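Local structure of glutaredoxin (Methanosarcina mazei, 3NZN) at residues A[70-75]-A[86-91]; A[24-29]-A[36-41]. The protein probably acts as a thiol-disulfide oxidoreductase of the glutaredoxin family, exchanging electrons through a redox-active pair of cysteines. All coordinates share one frame; numbering follows the deposited sequence.

Contact 1: residues A[70-75]-A[86-91]; sequences RRFNPS and EKAIVG
Phe72 and Ala88 make the apolar half of this contact: CB of Ala88 sits 3.8 Å from CB of Phe72 and 3.7 Å from the carbonyl O of Phe72. A chi1 of -79° turns CG of Phe72 away from the carbonyl carbon, and the ring then runs toward Glu86 and takes the Ala88 methyl obliquely at CD1, while Ile82 of strand 77-83 also packs on it. On the helix side, Phe72 CE2 lies 3.5 Å above one face of the Arg71 guanidinium, near its rim. In the thioredoxin-type fold of glutaredoxins, this is where the end of helix 59-72 meets 87-90, one of the two outermost strands of the sheet within this chain, just past a classic beta bulge in which Glu86 and Lys87 both face Ile83. The second half of the contact is polar against apolar. Asn73, the first residue to leave helical geometry, crosses Val90 at about a right angle, with its ND2 3.6 Å from Val90 CG2 and 3.7 Å from Val90 CG1. That amide nitrogen is hydrogen-bonded to Thr80 and Ser77, and OD1 accepts a weak bond from Ser75 N (3.2 Å). Replacing Asn73 by an alanine removes the amide, and is likely to leave Thr80 and Ser77 without their shared partner and a gap beside the Val90 methyls.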
loop_
_atom_site.group_PDB
_atom_site.type_symbol
_atom_site.label_atom_id
_atom_site.label_comp_id
_atom_site.label_asym_id
_atom_site.label_seq_id
_atom_site.Cartn_x
_atom_site.Cartn_y
_atom_site.Cartn_z
ATOM N N ARG A 70 -7.489 1.167 9.441
ATOM C CA ARG A 70 -6.614 1.418 10.568
ATOM C C ARG A 70 -7.346 1.684 11.890
ATOM O O ARG A 70 -6.929 1.304 12.880
ATOM C CB ARG A 70 -5.700 2.624 10.213
ATOM C CG ARG A 70 -4.713 2.951 11.285
ATOM C CD ARG A 70 -3.777 4.158 10.785
ATOM N NE ARG A 70 -2.742 3.677 9.838
ATOM C CZ ARG A 70 -2.559 4.105 8.617
ATOM N NH1 ARG A 70 -1.620 3.568 7.883
ATOM N NH2 ARG A 70 -3.270 5.021 8.127
ATOM N N ARG A 71 -8.465 2.348 11.768
ATOM C CA ARG A 71 -9.315 2.634 12.957
ATOM C C ARG A 71 -9.675 1.347 13.734
ATOM O O ARG A 71 -9.624 1.314 14.929
ATOM C CB ARG A 71 -10.583 3.362 12.561
ATOM C CG ARG A 71 -11.628 3.484 13.653
ATOM C CD ARG A 71 -12.874 4.109 13.103
ATOM N NE ARG A 71 -14.045 3.844 13.915
ATOM C CZ ARG A 71 -15.246 4.168 13.520
ATOM N NH1 ARG A 71 -15.423 4.757 12.376
ATOM N NH2 ARG A 71 -16.277 3.873 14.294
ATOM N N PHE A 72 -10.003 0.297 12.969
ATOM C CA PHE A 72 -10.485 -0.945 13.520
ATOM C C PHE A 72 -9.381 -2.002 13.651
ATOM O O PHE A 72 -9.519 -3.015 14.327
ATOM C CB PHE A 72 -11.581 -1.515 12.651
ATOM C CG PHE A 72 -12.916 -0.814 12.893
ATOM C CD1 PHE A 72 -13.704 -1.182 13.939
ATOM C CD2 PHE A 72 -13.385 0.122 12.054
ATOM C CE1 PHE A 72 -14.902 -0.556 14.193
ATOM C CE2 PHE A 72 -14.634 0.749 12.329
ATOM C CZ PHE A 72 -15.363 0.333 13.354
ATOM N N ASN A 73 -8.267 -1.767 12.970
ATOM C CA ASN A 73 -7.188 -2.738 12.821
ATOM C C ASN A 73 -5.892 -1.954 12.545
ATOM O O ASN A 73 -5.504 -1.725 11.428
ATOM C CB ASN A 73 -7.430 -3.679 11.663
ATOM C CG ASN A 73 -6.239 -4.585 11.404
ATOM O OD1 ASN A 73 -5.374 -4.715 12.237
ATOM N ND2 ASN A 73 -6.269 -5.282 10.302
ATOM N N PRO A 74 -5.191 -1.579 13.629
ATOM C CA PRO A 74 -3.980 -0.819 13.464
ATOM C C PRO A 74 -2.879 -1.419 12.624
ATOM O O PRO A 74 -1.969 -0.674 12.160
ATOM C CB PRO A 74 -3.558 -0.540 14.912
ATOM C CG PRO A 74 -4.846 -0.625 15.720
ATOM C CD PRO A 74 -5.671 -1.583 15.024
ATOM N N SER A 75 -2.917 -2.716 12.468
ATOM C CA SER A 75 -1.972 -3.418 11.614
ATOM C C SER A 75 -2.157 -3.081 10.131
ATOM O O SER A 75 -1.277 -3.420 9.277
ATOM C CB SER A 75 -1.961 -4.904 11.834
ATOM O OG SER A 75 -1.641 -5.214 13.121
ATOM N N GLU A 86 -18.925 -2.196 14.838
ATOM C CA GLU A 86 -18.568 -2.520 16.222
ATOM C C GLU A 86 -17.548 -3.576 16.343
ATOM O O GLU A 86 -16.615 -3.447 17.122
ATOM C CB GLU A 86 -19.821 -2.941 17.035
ATOM C CG GLU A 86 -20.837 -1.891 17.036
ATOM C CD GLU A 86 -20.961 -1.215 18.300
ATOM O OE1 GLU A 86 -19.903 -0.707 18.743
ATOM O OE2 GLU A 86 -22.130 -1.196 18.796
ATOM N N LYS A 87 -17.682 -4.654 15.610
ATOM C CA LYS A 87 -16.827 -5.798 15.798
ATOM C C LYS A 87 -15.957 -5.917 14.556
ATOM O O LYS A 87 -16.442 -5.996 13.439
ATOM C CB LYS A 87 -17.654 -7.027 15.986
ATOM C CG LYS A 87 -16.874 -8.264 16.010
ATOM C CD LYS A 87 -16.016 -8.569 17.182
ATOM C CE LYS A 87 -15.726 -10.103 17.257
ATOM N NZ LYS A 87 -14.719 -10.354 18.330
ATOM N N ALA A 88 -14.651 -5.893 14.754
ATOM C CA ALA A 88 -13.688 -6.080 13.663
ATOM C C ALA A 88 -13.049 -7.502 13.750
ATOM O O ALA A 88 -12.578 -7.900 14.811
ATOM C CB ALA A 88 -12.615 -5.014 13.705
ATOM N N ILE A 89 -13.028 -8.210 12.644
ATOM C CA ILE A 89 -12.408 -9.513 12.583
ATOM C C ILE A 89 -11.298 -9.446 11.551
ATOM O O ILE A 89 -11.505 -9.039 10.382
ATOM C CB ILE A 89 -13.408 -10.618 12.176
ATOM C CG1 ILE A 89 -14.548 -10.586 13.232
ATOM C CG2 ILE A 89 -12.708 -11.919 12.085
ATOM C CD1 ILE A 89 -15.732 -11.517 12.832
ATOM N N VAL A 90 -10.089 -9.739 12.010
ATOM C CA VAL A 90 -8.868 -9.641 11.185
ATOM C C VAL A 90 -8.512 -11.037 10.774
ATOM O O VAL A 90 -8.284 -11.888 11.610
ATOM C CB VAL A 90 -7.826 -8.937 11.954
ATOM C CG1 VAL A 90 -6.507 -8.888 11.092
ATOM C CG2 VAL A 90 -8.228 -7.498 12.298
ATOM N N GLY A 91 -8.375 -11.272 9.460
ATOM C CA GLY A 91 -8.112 -12.564 8.909
ATOM C C GLY A 91 -9.376 -13.364 8.617
ATOM O O GLY A 91 -10.460 -13.001 8.999
#

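Contact 2: residues A[24-29]-A[36-41]; sequences VIMYGL and KKTKKL
Met26 leaves strand 24-28 with its first two torsions extended (chi1 -176°), which carries SD to helix 33-45; a nearly eclipsed chi3 of -6° then folds CE over Lys39. The sulfur takes the Thr38 methyl, SD to CG2 3.6 Å, while CE presses on Lys39, 3.5 Å from its CA and 3.6 Å from its CB. Thr38 turns CG2 to the strand and keeps OG1 bonded to Trp34 O, one turn back in the helix, so the hydroxyl is satisfied while the methyl packs. Strand and helix here are the first two elements of the beta-alpha-beta unit completed by strand 49-53, the N-terminal half of a thioredoxin-type fold. At the other end Lys36 curls back on itself, and NZ donates to Leu29 O at 2.8 Å, in the carbonyl plane with a C=O...N angle of 153°. The same ammonium group also bonds Cys32 O, in the CxxC whose Cys32 and Cys35 form a disulfide. One lysine thus ties the carbonyl just past the strand to that of Cys32, and so links the loop after strand 24-28 to the CxxC at the helix start.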
loop_
_atom_site.group_PDB
_atom_site.type_symbol
_atom_site.label_atom_id
_atom_site.label_comp_id
_atom_site.label_asym_id
_atom_site.label_seq_id
_atom_site.Cartn_x
_atom_site.Cartn_y
_atom_site.Cartn_z
ATOM N N VAL A 24 -22.223 -4.779 7.065
ATOM C CA VAL A 24 -21.146 -5.729 7.113
ATOM C C VAL A 24 -20.224 -5.388 5.916
ATOM O O VAL A 24 -20.685 -5.432 4.811
ATOM C CB VAL A 24 -21.645 -7.170 6.988
ATOM C CG1 VAL A 24 -20.556 -8.242 6.975
ATOM C CG2 VAL A 24 -22.690 -7.502 8.144
ATOM N N ILE A 25 -18.952 -5.084 6.225
ATOM C CA ILE A 25 -18.015 -4.673 5.157
ATOM C C ILE A 25 -16.669 -5.374 5.334
ATOM O O ILE A 25 -16.118 -5.372 6.345
ATOM C CB ILE A 25 -17.903 -3.151 5.057
ATOM C CG1 ILE A 25 -16.964 -2.762 3.890
ATOM C CG2 ILE A 25 -17.414 -2.599 6.276
ATOM C CD1 ILE A 25 -17.266 -1.409 3.383
ATOM N N MET A 26 -16.288 -6.041 4.247
ATOM C CA MET A 26 -14.960 -6.659 4.205
ATOM C C MET A 26 -13.989 -5.792 3.356
ATOM O O MET A 26 -14.236 -5.551 2.246
ATOM C CB MET A 26 -15.006 -8.077 3.593
ATOM C CG MET A 26 -13.616 -8.817 3.632
ATOM S SD MET A 26 -13.378 -10.204 2.422
ATOM C CE MET A 26 -15.021 -10.167 1.844
ATOM N N TYR A 27 -12.955 -5.301 4.043
ATOM C CA TYR A 27 -11.807 -4.687 3.341
ATOM C C TYR A 27 -10.785 -5.772 3.013
ATOM O O TYR A 27 -10.345 -6.448 3.826
ATOM C CB TYR A 27 -11.187 -3.583 4.173
ATOM C CG TYR A 27 -12.137 -2.424 4.329
ATOM C CD1 TYR A 27 -12.165 -1.392 3.402
ATOM C CD2 TYR A 27 -12.977 -2.325 5.425
ATOM C CE1 TYR A 27 -13.039 -0.317 3.550
ATOM C CE2 TYR A 27 -13.856 -1.244 5.558
ATOM C CZ TYR A 27 -13.874 -0.280 4.642
ATOM O OH TYR A 27 -14.773 0.735 4.901
ATOM N N GLY A 28 -10.460 -5.832 1.716
ATOM C CA GLY A 28 -9.520 -6.831 1.268
ATOM C C GLY A 28 -8.568 -6.300 0.184
ATOM O O GLY A 28 -8.585 -5.100 -0.117
ATOM N N LEU A 29 -7.813 -7.189 -0.395
ATOM C CA LEU A 29 -6.987 -6.903 -1.565
ATOM C C LEU A 29 -7.446 -7.831 -2.690
ATOM O O LEU A 29 -7.847 -8.960 -2.420
ATOM C CB LEU A 29 -5.503 -7.175 -1.257
ATOM C CG LEU A 29 -4.892 -6.426 -0.090
ATOM C CD1 LEU A 29 -3.467 -6.815 0.211
ATOM C CD2 LEU A 29 -5.034 -4.911 -0.172
ATOM N N LYS A 36 -10.440 -13.812 -0.424
ATOM C CA LYS A 36 -11.402 -14.496 -1.277
ATOM C C LYS A 36 -12.166 -15.575 -0.487
ATOM O O LYS A 36 -13.366 -15.757 -0.664
ATOM C CB LYS A 36 -10.675 -15.095 -2.451
ATOM C CG LYS A 36 -10.149 -14.230 -3.535
ATOM C CD LYS A 36 -10.978 -12.942 -3.978
ATOM C CE LYS A 36 -10.006 -11.745 -4.253
ATOM N NZ LYS A 36 -9.375 -11.279 -2.951
ATOM N N LYS A 37 -11.475 -16.239 0.419
ATOM C CA LYS A 37 -12.130 -17.242 1.226
ATOM C C LYS A 37 -13.148 -16.583 2.163
ATOM O O LYS A 37 -14.222 -17.158 2.436
ATOM C CB LYS A 37 -11.135 -17.978 2.112
ATOM C CG LYS A 37 -10.251 -18.984 1.499
ATOM C CD LYS A 37 -10.176 -20.294 2.310
ATOM C CE LYS A 37 -9.441 -21.461 1.501
ATOM N NZ LYS A 37 -10.368 -22.443 0.679
ATOM N N THR A 38 -12.864 -15.419 2.711
ATOM C CA THR A 38 -13.815 -14.661 3.495
ATOM C C THR A 38 -14.991 -14.206 2.709
ATOM O O THR A 38 -16.167 -14.377 3.190
ATOM C CB THR A 38 -13.086 -13.438 4.112
ATOM O OG1 THR A 38 -11.957 -13.904 4.892
ATOM C CG2 THR A 38 -14.036 -12.645 5.014
ATOM N N LYS A 39 -14.823 -13.699 1.502
ATOM C CA LYS A 39 -15.903 -13.371 0.636
ATOM C C LYS A 39 -16.797 -14.590 0.371
ATOM O O LYS A 39 -18.002 -14.454 0.369
ATOM C CB LYS A 39 -15.373 -12.699 -0.620
ATOM C CG LYS A 39 -16.327 -12.304 -1.610
ATOM C CD LYS A 39 -15.728 -11.468 -2.755
ATOM C CE LYS A 39 -16.751 -11.158 -3.809
ATOM N NZ LYS A 39 -16.953 -12.380 -4.678
ATOM N N LYS A 40 -16.169 -15.732 0.095
ATOM C CA LYS A 40 -16.931 -16.965 -0.144
ATOM C C LYS A 40 -17.760 -17.362 1.088
ATOM O O LYS A 40 -18.893 -17.825 0.921
ATOM C CB LYS A 40 -16.001 -18.048 -0.546
ATOM C CG LYS A 40 -15.505 -18.069 -1.927
ATOM C CD LYS A 40 -14.366 -19.088 -2.122
ATOM C CE LYS A 40 -13.840 -19.012 -3.564
ATOM N NZ LYS A 40 -13.324 -17.698 -4.086
ATOM N N LEU A 41 -17.210 -17.217 2.278
ATOM C CA LEU A 41 -17.968 -17.516 3.513
ATOM C C LEU A 41 -19.137 -16.601 3.586
ATOM O O LEU A 41 -20.295 -17.089 3.870
ATOM C CB LEU A 41 -17.061 -17.456 4.723
ATOM C CG LEU A 41 -17.807 -17.618 6.089
ATOM C CD1 LEU A 41 -18.410 -18.972 6.229
ATOM C CD2 LEU A 41 -16.821 -17.366 7.174
#

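How the contacts relate
Contact 2 closes before contact 1 opens along the chain, and the two meet on one mixed sheet: strand 24-28 belongs to contact 2, strand 87-90 to contact 1, and strand 77-83 lies between them. Their centres are 13 Å apart and their nearest atoms about 4 Å apart, without touching. Contact 2 is buried, its centre about 5 Å from the centre of the chain, against about 11 Å for the centre of contact 1, which lies at the surface. Strand 77-83 is the shared neighbour: Thr81 packs on Met26 and Thr38 and pairs its backbone with Ile89. Of the two, contact 2 borders the Cys32-Cys35 disulfide; contact 1 joins a second helix to the sheet margin, where Val90 also packs on Ala3 of the second subunit.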